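Local coordinates for protein dihydrolipoyl dehydrogenase (Elizabethkingia anophelis NUHP1, PDB 6UZI) that probably catalyses the NAD+-dependent reoxidation of dihydrolipoyl-lysine on carrier proteins, using bound FAD and a redox-active disulfide, at residues A[453-456]-A[457-460]; A[390-393]-A[394-397]; A[424-427]-A[428-431]; A[439-442]-A[443-447]. All coordinates share one frame; numbering follows the deposited sequence.

Contact 1: residues A[453-456]-A[457-460]. With ZN (zinc ion), chain F; FAD (flavin-adenine dinucleotide), chain M.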
# COMPACT_ATOMS: atom_id res chain seq x y z
N HIS A 453 2.82 -12.24 3.25
CA HIS A 453 3.14 -12.85 1.97
C HIS A 453 1.86 -13.29 1.29
O HIS A 453 1.04 -13.98 1.91
CB HIS A 453 4.07 -14.05 2.16
CG HIS A 453 4.43 -14.75 0.89
ND1 HIS A 453 5.63 -14.56 0.24
CD2 HIS A 453 3.75 -15.67 0.15
CE1 HIS A 453 5.67 -15.31 -0.84
NE2 HIS A 453 4.55 -16.00 -0.92
N PRO A 454 1.64 -12.94 0.01
CA PRO A 454 2.50 -12.09 -0.82
C PRO A 454 2.09 -10.62 -0.82
O PRO A 454 0.93 -10.31 -1.09
CB PRO A 454 2.31 -12.70 -2.21
CG PRO A 454 0.90 -13.19 -2.20
CD PRO A 454 0.60 -13.61 -0.79
N THR A 455 3.03 -9.72 -0.53
CA THR A 455 2.78 -8.28 -0.57
C THR A 455 3.98 -7.59 -1.19
O THR A 455 5.06 -8.16 -1.30
CB THR A 455 2.52 -7.70 0.82
OG1 THR A 455 3.65 -7.97 1.65
CG2 THR A 455 1.26 -8.28 1.43
N TYR A 456 3.78 -6.32 -1.57
CA TYR A 456 4.90 -5.55 -2.10
C TYR A 456 5.88 -5.18 -1.00
O TYR A 456 7.07 -4.98 -1.28
CB TYR A 456 4.38 -4.30 -2.80
CG TYR A 456 3.49 -4.62 -3.98
CD1 TYR A 456 2.13 -4.34 -3.94
CD2 TYR A 456 4.01 -5.25 -5.11
CE1 TYR A 456 1.31 -4.64 -5.00
CE2 TYR A 456 3.19 -5.56 -6.18
CZ TYR A 456 1.84 -5.25 -6.13
OH TYR A 456 1.03 -5.56 -7.19
N THR A 457 5.42 -5.11 0.25
CA THR A 457 6.30 -4.75 1.36
C THR A 457 7.36 -5.81 1.64
O THR A 457 8.36 -5.51 2.30
CB THR A 457 5.49 -4.50 2.64
OG1 THR A 457 4.69 -5.65 2.94
CG2 THR A 457 4.58 -3.29 2.46
N GLU A 458 7.19 -7.04 1.12
CA GLU A 458 8.24 -8.04 1.29
C GLU A 458 9.54 -7.59 0.65
O GLU A 458 10.62 -8.02 1.07
CB GLU A 458 7.81 -9.39 0.71
CG GLU A 458 6.58 -10.00 1.34
CD GLU A 458 6.40 -11.46 0.99
OE1 GLU A 458 5.76 -11.74 -0.05
OE2 GLU A 458 6.89 -12.32 1.75
N ALA A 459 9.45 -6.71 -0.35
CA ALA A 459 10.66 -6.16 -0.94
C ALA A 459 11.43 -5.32 0.06
O ALA A 459 12.66 -5.29 0.04
CB ALA A 459 10.32 -5.32 -2.17
N ILE A 460 10.72 -4.66 0.99
CA ILE A 460 11.41 -3.94 2.05
C ILE A 460 12.16 -4.92 2.94
O ILE A 460 13.35 -4.73 3.25
CB ILE A 460 10.42 -3.09 2.85
CG1 ILE A 460 9.62 -2.18 1.92
CG2 ILE A 460 11.16 -2.24 3.86
CD1 ILE A 460 8.49 -1.48 2.62
ZN ZN F . 7.71 -14.19 1.01
PA FAD M . 3.03 -26.26 1.87
O1A FAD M . 3.22 -25.08 1.00
O2A FAD M . 1.55 -26.47 2.22
O5B FAD M . 3.48 -27.57 1.05
C5B FAD M . 4.75 -28.19 1.33
C4B FAD M . 5.00 -29.21 0.25
O4B FAD M . 5.41 -30.45 0.85
C3B FAD M . 3.81 -29.55 -0.66
O3B FAD M . 4.01 -29.09 -1.99
C2B FAD M . 3.71 -31.09 -0.61
O2B FAD M . 3.55 -31.67 -1.90
C1B FAD M . 5.07 -31.49 -0.04
N9A FAD M . 5.09 -32.75 0.70
C8A FAD M . 4.27 -33.12 1.73
N7A FAD M . 4.59 -34.27 2.28
C5A FAD M . 5.70 -34.68 1.56
C6A FAD M . 6.54 -35.81 1.66
N6A FAD M . 6.37 -36.78 2.57
N1A FAD M . 7.57 -35.91 0.80
C2A FAD M . 7.75 -34.94 -0.10
N3A FAD M . 7.03 -33.83 -0.29
C4A FAD M . 6.02 -33.76 0.57
N1 FAD M . -1.34 -17.98 2.93
C2 FAD M . -0.89 -16.70 3.01
O2 FAD M . -0.04 -16.38 3.84
N3 FAD M . -1.37 -15.75 2.12
C4 FAD M . -2.30 -15.96 1.12
O4 FAD M . -2.65 -15.04 0.39
C4X FAD M . -2.77 -17.34 1.04
N5 FAD M . -3.63 -17.65 0.11
C5X FAD M . -4.03 -18.97 0.02
C6 FAD M . -4.92 -19.34 -0.99
C7 FAD M . -5.31 -20.66 -1.16
C7M FAD M . -6.28 -21.02 -2.25
C8 FAD M . -4.80 -21.65 -0.30
C8M FAD M . -5.14 -23.10 -0.50
C9 FAD M . -3.92 -21.29 0.72
C9A FAD M . -3.54 -19.96 0.88
N10 FAD M . -2.63 -19.57 1.88
C10 FAD M . -2.22 -18.27 1.99
C1' FAD M . -1.98 -20.59 2.70
C2' FAD M . -0.57 -20.93 2.22
O2' FAD M . -0.63 -21.67 1.00
C3' FAD M . 0.17 -21.73 3.29
O3' FAD M . 0.01 -21.08 4.54
C4' FAD M . 1.65 -21.89 2.97
O4' FAD M . 1.76 -22.53 1.70
C5' FAD M . 2.39 -22.72 4.00
O5' FAD M . 3.16 -23.67 3.25
P FAD M . 4.20 -24.66 3.98
O1P FAD M . 5.64 -24.47 3.73
O2P FAD M . 3.88 -24.74 5.45
O3P FAD M . 3.68 -26.01 3.30
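H453 and E458, five residues apart round the start of helix 458-469, share a zinc ion. The metal is bound by H453 ND1 and by E458 OE2, each at 2.2 Å, and E333 of the second subunit supplies another ligand. The carboxylate stands almost upright to the imidazole, 87° between the planes, with OE2 in the ring plane at its edge. H453 CG lies anti to the backbone N (chi1 179°), which brings ND1 round to the glutamate.

The tightly packed part is the type I turn from T455 to E458. T455 N gives a weak bond to E458 OE1 at 3.4 Å, so one oxygen of the carboxylate faces the backbone while the other takes the metal. T455 OG1 lies 3.6 Å from E458 CG and 2.9 Å from T457 OG1, and it is itself hydrogen-bonded to A452 O. Short threonines suit a turn whose hydroxyls sit close to the main chain, and A459 N closes the helix start on Y456 O at 3.1 Å. On the looser side is H453, the partly exposed residue of an otherwise buried group; P454 CB lies over one face of its ring, toward the rim.

The H453 carbonyl belongs to the cis peptide bond to P454, and its O accepts from N3 of the FAD at 3.0 Å. That cofactor is held mainly by the second subunit, so the loop completes a shared active site. H453 is the predicted proton acceptor, and its partnership with E458 is consistent with the His-Glu pair of this family, here bridged by zinc.

Contact 2: residues A[390-393]-A[394-397]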
# COMPACT_ATOMS: atom_id res chain seq x y z
N ARG A 390 10.50 -6.83 -9.44
CA ARG A 390 10.11 -7.90 -10.36
C ARG A 390 10.27 -9.28 -9.75
O ARG A 390 9.69 -10.24 -10.27
CB ARG A 390 10.90 -7.77 -11.66
CG ARG A 390 12.42 -7.80 -11.47
CD ARG A 390 13.16 -7.48 -12.76
NE ARG A 390 14.43 -6.79 -12.51
CZ ARG A 390 15.61 -7.38 -12.39
NH1 ARG A 390 15.72 -8.70 -12.51
NH2 ARG A 390 16.70 -6.65 -12.16
N ALA A 391 11.04 -9.41 -8.67
CA ALA A 391 11.25 -10.72 -8.06
C ALA A 391 10.16 -11.10 -7.07
O ALA A 391 10.14 -12.25 -6.62
CB ALA A 391 12.61 -10.75 -7.34
N LEU A 392 9.24 -10.18 -6.76
CA LEU A 392 8.14 -10.46 -5.84
C LEU A 392 7.05 -11.26 -6.53
O LEU A 392 6.65 -10.95 -7.66
CB LEU A 392 7.54 -9.16 -5.31
CG LEU A 392 8.40 -8.28 -4.40
CD1 LEU A 392 7.64 -7.01 -4.02
CD2 LEU A 392 8.79 -9.05 -3.16
N GLY A 393 6.56 -12.29 -5.84
CA GLY A 393 5.43 -13.05 -6.36
C GLY A 393 4.19 -12.19 -6.53
O GLY A 393 3.41 -12.41 -7.46
N ARG A 394 4.00 -11.22 -5.64
CA ARG A 394 2.87 -10.30 -5.78
C ARG A 394 2.96 -9.50 -7.08
O ARG A 394 1.95 -9.32 -7.77
CB ARG A 394 2.82 -9.36 -4.57
CG ARG A 394 1.55 -8.54 -4.49
CD ARG A 394 0.35 -9.44 -4.28
NE ARG A 394 -0.92 -8.73 -4.41
CZ ARG A 394 -1.64 -8.70 -5.53
NH1 ARG A 394 -1.21 -9.32 -6.61
NH2 ARG A 394 -2.79 -8.04 -5.56
N SER A 395 4.16 -9.04 -7.44
CA SER A 395 4.32 -8.26 -8.67
C SER A 395 4.08 -9.11 -9.91
O SER A 395 3.50 -8.64 -10.89
CB SER A 395 5.70 -7.63 -8.73
OG SER A 395 6.02 -6.97 -7.53
N ARG A 396 4.54 -10.37 -9.89
CA ARG A 396 4.28 -11.24 -11.02
C ARG A 396 2.78 -11.46 -11.22
O ARG A 396 2.31 -11.55 -12.36
CB ARG A 396 4.98 -12.59 -10.83
CG ARG A 396 6.46 -12.60 -11.15
CD ARG A 396 7.07 -13.95 -10.79
NE ARG A 396 8.50 -14.01 -11.07
CZ ARG A 396 9.44 -14.11 -10.12
NH1 ARG A 396 10.72 -14.17 -10.47
NH2 ARG A 396 9.09 -14.18 -8.84
N ALA A 397 2.02 -11.53 -10.13
CA ALA A 397 0.60 -11.80 -10.25
C ALA A 397 -0.17 -10.60 -10.79
O ALA A 397 -1.15 -10.77 -11.51
CB ALA A 397 0.02 -12.24 -8.90
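The N-terminal turn of helix 393-398 is entered through L392, its N-cap residue, whose carbonyl O takes R396 N at 3.1 Å. G393 contributes through its backbone and repeats the step, its O taking A397 N, also at 3.1 Å, so two successive bonds of the alpha-helical kind start the turn. No polar side chain caps it from the L392 position; the residue serves through its backbone, and its apolar branches are left for packing. L392 CB meets S395 OG at 3.5 Å. With OG turned anti to the carbonyl carbon (chi1 -49°), the serine also bonds back to M389 O, and a small hydroxyl can do both in a buried place.

R396 doubles back toward the residues before the helix. Its chain, extended from CG to NE, brings one face of the guanidinium to R390 O, which stands 3.9 Å from CZ over the centre of the group, and NH2 to 3.1 Å from A391 O. A long cationic side chain fits among such oxygens.

R394 leads the other way, its chain bent at chi2 (65°), to a salt bridge with D63 of the second subunit, while L392 packs on E458 and A459. The arrangement is that of a helix N-terminus whose first carbonyls are tied to i+4 amides, set in the dimerisation domain after strand 382-388.

Contact 3: residues A[424-427]-A[428-431]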
# COMPACT_ATOMS: atom_id res chain seq x y z
N ALA A 424 5.16 -0.60 -7.16
CA ALA A 424 3.72 -0.57 -6.92
C ALA A 424 3.44 -0.22 -5.46
O ALA A 424 4.10 -0.73 -4.55
CB ALA A 424 3.08 -1.91 -7.26
N ARG A 425 2.48 0.68 -5.25
CA ARG A 425 1.99 1.07 -3.93
C ARG A 425 3.07 1.70 -3.05
O ARG A 425 2.96 1.69 -1.82
CB ARG A 425 1.35 -0.11 -3.20
CG ARG A 425 0.23 -0.78 -3.94
CD ARG A 425 -0.38 -1.90 -3.11
NE ARG A 425 -1.56 -2.45 -3.75
CZ ARG A 425 -2.44 -3.23 -3.14
NH1 ARG A 425 -2.29 -3.53 -1.86
NH2 ARG A 425 -3.51 -3.68 -3.80
N ALA A 426 4.13 2.25 -3.65
CA ALA A 426 5.19 2.85 -2.85
C ALA A 426 4.68 4.02 -2.03
O ALA A 426 5.23 4.31 -0.96
CB ALA A 426 6.35 3.29 -3.73
N ALA A 427 3.65 4.71 -2.51
CA ALA A 427 3.12 5.85 -1.77
C ALA A 427 2.63 5.45 -0.39
O ALA A 427 2.65 6.27 0.53
CB ALA A 427 2.00 6.53 -2.57
N ASP A 428 2.21 4.20 -0.21
CA ASP A 428 1.79 3.72 1.09
C ASP A 428 2.79 2.78 1.75
O ASP A 428 2.81 2.69 2.98
CB ASP A 428 0.42 3.03 0.99
CG ASP A 428 -0.67 3.97 0.53
OD1 ASP A 428 -1.05 3.93 -0.66
OD2 ASP A 428 -1.14 4.78 1.36
N MET A 429 3.65 2.12 0.98
CA MET A 429 4.69 1.31 1.59
C MET A 429 5.66 2.17 2.38
O MET A 429 6.26 1.70 3.36
CB MET A 429 5.44 0.52 0.53
CG MET A 429 4.67 -0.61 -0.09
SD MET A 429 5.78 -1.72 -0.95
CE MET A 429 6.47 -0.65 -2.21
N ILE A 430 5.84 3.43 1.97
CA ILE A 430 6.82 4.30 2.58
C ILE A 430 6.53 4.51 4.06
O ILE A 430 7.45 4.81 4.84
CB ILE A 430 6.89 5.63 1.81
CG1 ILE A 430 8.14 6.41 2.17
CG2 ILE A 430 5.65 6.48 2.07
CD1 ILE A 430 9.40 5.67 1.84
N ALA A 431 5.27 4.35 4.48
CA ALA A 431 4.92 4.57 5.88
C ALA A 431 5.66 3.60 6.80
O ALA A 431 6.04 3.97 7.91
CB ALA A 431 3.41 4.47 6.06
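This is a local contact within the first turn of helix 426-438, in the dimerisation domain, where R425 as N-cap residue meets D428 and M429. R425 O is gripped twice. M429 N lies in the carbonyl plane of R425 O at 2.9 Å, while D428 N, at 3.1 Å, sits well above that plane, 54° out of it. A426 O then takes I430 N at 3.1 Å, and the helix is under way. R425 itself has a positive phi (61°), a sharp change of course between strand 416-423 and the helix.

M429 carries most of the side-chain contact. Its CG passes 3.3 Å from R425 O, and the bend at chi3 (-62°) folds the methyl back beneath the helix start, so that CE lies 3.3 Å from A424 O and 4.2 Å from A426 CB. A flexible thioether chain can follow this curved surface; the small A426 lets the methyl come close to the helix start, while A424 meets it with its carbonyl. I430 makes a lesser approach, its CG2 branch 3.4 Å from A427 O, while its CG1 branch leads away.

The charged ends point out of the contact. R425 pairs with D428 of the second subunit, and D428 with R425 of that subunit, reciprocal salt bridges across the dimer; D428 OD2 also accepts from T457 N of that subunit. Within the chain, A426 and I430 rest on strands 364-369 and 416-423 of the antiparallel sheet, and M429 reaches both M421 of that sheet and the loop at Y456 and T457 that leads into helix 458-469.

Contact 4: residues A[439-442]-A[443-447]; sequences FRAS and AEDIA
The carboxylate of D445 is the flat group of this contact, and S442 N comes to it from above its plane, 46° out, at OD2. The bond from S442 N to D445 OD2 is 3.1 Å long and almost straight, 177° at the hydrogen. A441 CB lies near the same oxygen, D445 OD2, 4.0 Å away. In return S442 OG accepts from D445 N at 3.0 Å. The two residues thus trade side chain for backbone in a capping box, which supplies partners to amides that the first turn of helix 443-447 cannot satisfy from within. Serine suits the N-cap because its short hydroxyl, placed between the backbone N and the carbonyl carbon (chi1 71°), can turn back on the helix; aspartate three residues on can reach back to the N-cap amide with OD2.

The helix proper starts with I446 N on S442 O at 3.2 Å. A441 CB touches I446 CD1 at 4.3 Å, the apolar partner just outside the box. The short link 439-442 runs from the Schellman end of helix 426-438, where R440 with positive phi is the C-prime residue, to this capped start. I446 packs on E432 and A436 of helix 426-438 and on A464 of helix 458-469, while D445 meets F439 of the second subunit.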
# COMPACT_ATOMS: atom_id res chain seq x y z
N PHE A 439 11.66 5.00 15.12
CA PHE A 439 12.15 4.22 16.24
C PHE A 439 13.61 3.80 16.06
O PHE A 439 14.08 2.91 16.77
CB PHE A 439 11.24 3.01 16.47
CG PHE A 439 9.92 3.39 17.08
CD1 PHE A 439 9.82 3.64 18.44
CD2 PHE A 439 8.81 3.58 16.29
CE1 PHE A 439 8.62 4.01 19.01
CE2 PHE A 439 7.60 3.96 16.85
CZ PHE A 439 7.50 4.17 18.21
N ARG A 440 14.32 4.46 15.15
CA ARG A 440 15.76 4.27 14.93
C ARG A 440 16.09 2.81 14.68
O ARG A 440 17.10 2.28 15.17
CB ARG A 440 16.56 4.85 16.10
CG ARG A 440 16.41 6.36 16.23
CD ARG A 440 17.48 6.98 17.12
NE ARG A 440 18.78 7.01 16.47
CZ ARG A 440 19.94 7.00 17.13
NH1 ARG A 440 19.93 6.95 18.45
NH2 ARG A 440 21.08 7.02 16.47
N ALA A 441 15.26 2.16 13.87
CA ALA A 441 15.39 0.74 13.62
C ALA A 441 16.62 0.45 12.76
O ALA A 441 17.02 1.24 11.91
CB ALA A 441 14.15 0.21 12.91
N SER A 442 17.20 -0.71 13.00
CA SER A 442 18.31 -1.19 12.18
C SER A 442 17.78 -2.01 11.01
O SER A 442 16.62 -2.43 10.99
CB SER A 442 19.27 -2.02 13.03
OG SER A 442 18.67 -3.26 13.36
N ALA A 443 18.65 -2.22 10.02
CA ALA A 443 18.29 -3.09 8.91
C ALA A 443 17.96 -4.49 9.41
O ALA A 443 17.02 -5.14 8.93
CB ALA A 443 19.42 -3.14 7.88
N GLU A 444 18.71 -4.96 10.41
CA GLU A 444 18.42 -6.26 11.00
C GLU A 444 17.04 -6.27 11.66
O GLU A 444 16.32 -7.28 11.59
CB GLU A 444 19.50 -6.60 12.02
CG GLU A 444 19.33 -7.94 12.70
CD GLU A 444 20.47 -8.24 13.61
OE1 GLU A 444 21.35 -7.36 13.75
OE2 GLU A 444 20.50 -9.35 14.19
N ASP A 445 16.66 -5.17 12.31
CA ASP A 445 15.34 -5.11 12.94
C ASP A 445 14.24 -5.37 11.93
O ASP A 445 13.38 -6.24 12.14
CB ASP A 445 15.13 -3.74 13.60
CG ASP A 445 15.91 -3.57 14.89
OD1 ASP A 445 16.33 -4.60 15.48
OD2 ASP A 445 16.09 -2.41 15.31
N ILE A 446 14.27 -4.64 10.82
CA ILE A 446 13.24 -4.80 9.79
C ILE A 446 13.34 -6.17 9.13
O ILE A 446 12.32 -6.78 8.78
CB ILE A 446 13.37 -3.65 8.76
CG1 ILE A 446 13.15 -2.32 9.47
CG2 ILE A 446 12.38 -3.83 7.61
CD1 ILE A 446 11.85 -2.25 10.25
N ALA A 447 14.56 -6.68 8.98
CA ALA A 447 14.75 -7.97 8.32
C ALA A 447 14.12 -9.12 9.09
O ALA A 447 13.75 -10.13 8.48
CB ALA A 447 16.24 -8.23 8.14

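All four contacts lie in the dimerisation domain, and along the chain they come in the order 2, 3, 4, 1. Contact 1 is the hub. Its centre is about 9 Å from that of contact 2 and about 11 Å from that of contact 3, and it touches both, chiefly through Y456. Contact 4 lies farther off, about 16 Å from contact 1 between centres, joined to it by I460 against I446. Contacts 2 and 4 are the most distant pair, about 24 Å between centres. Each marks the start of a helix, and each reaches the second subunit, so these turns help to build the dimer interface across which the active site is shared.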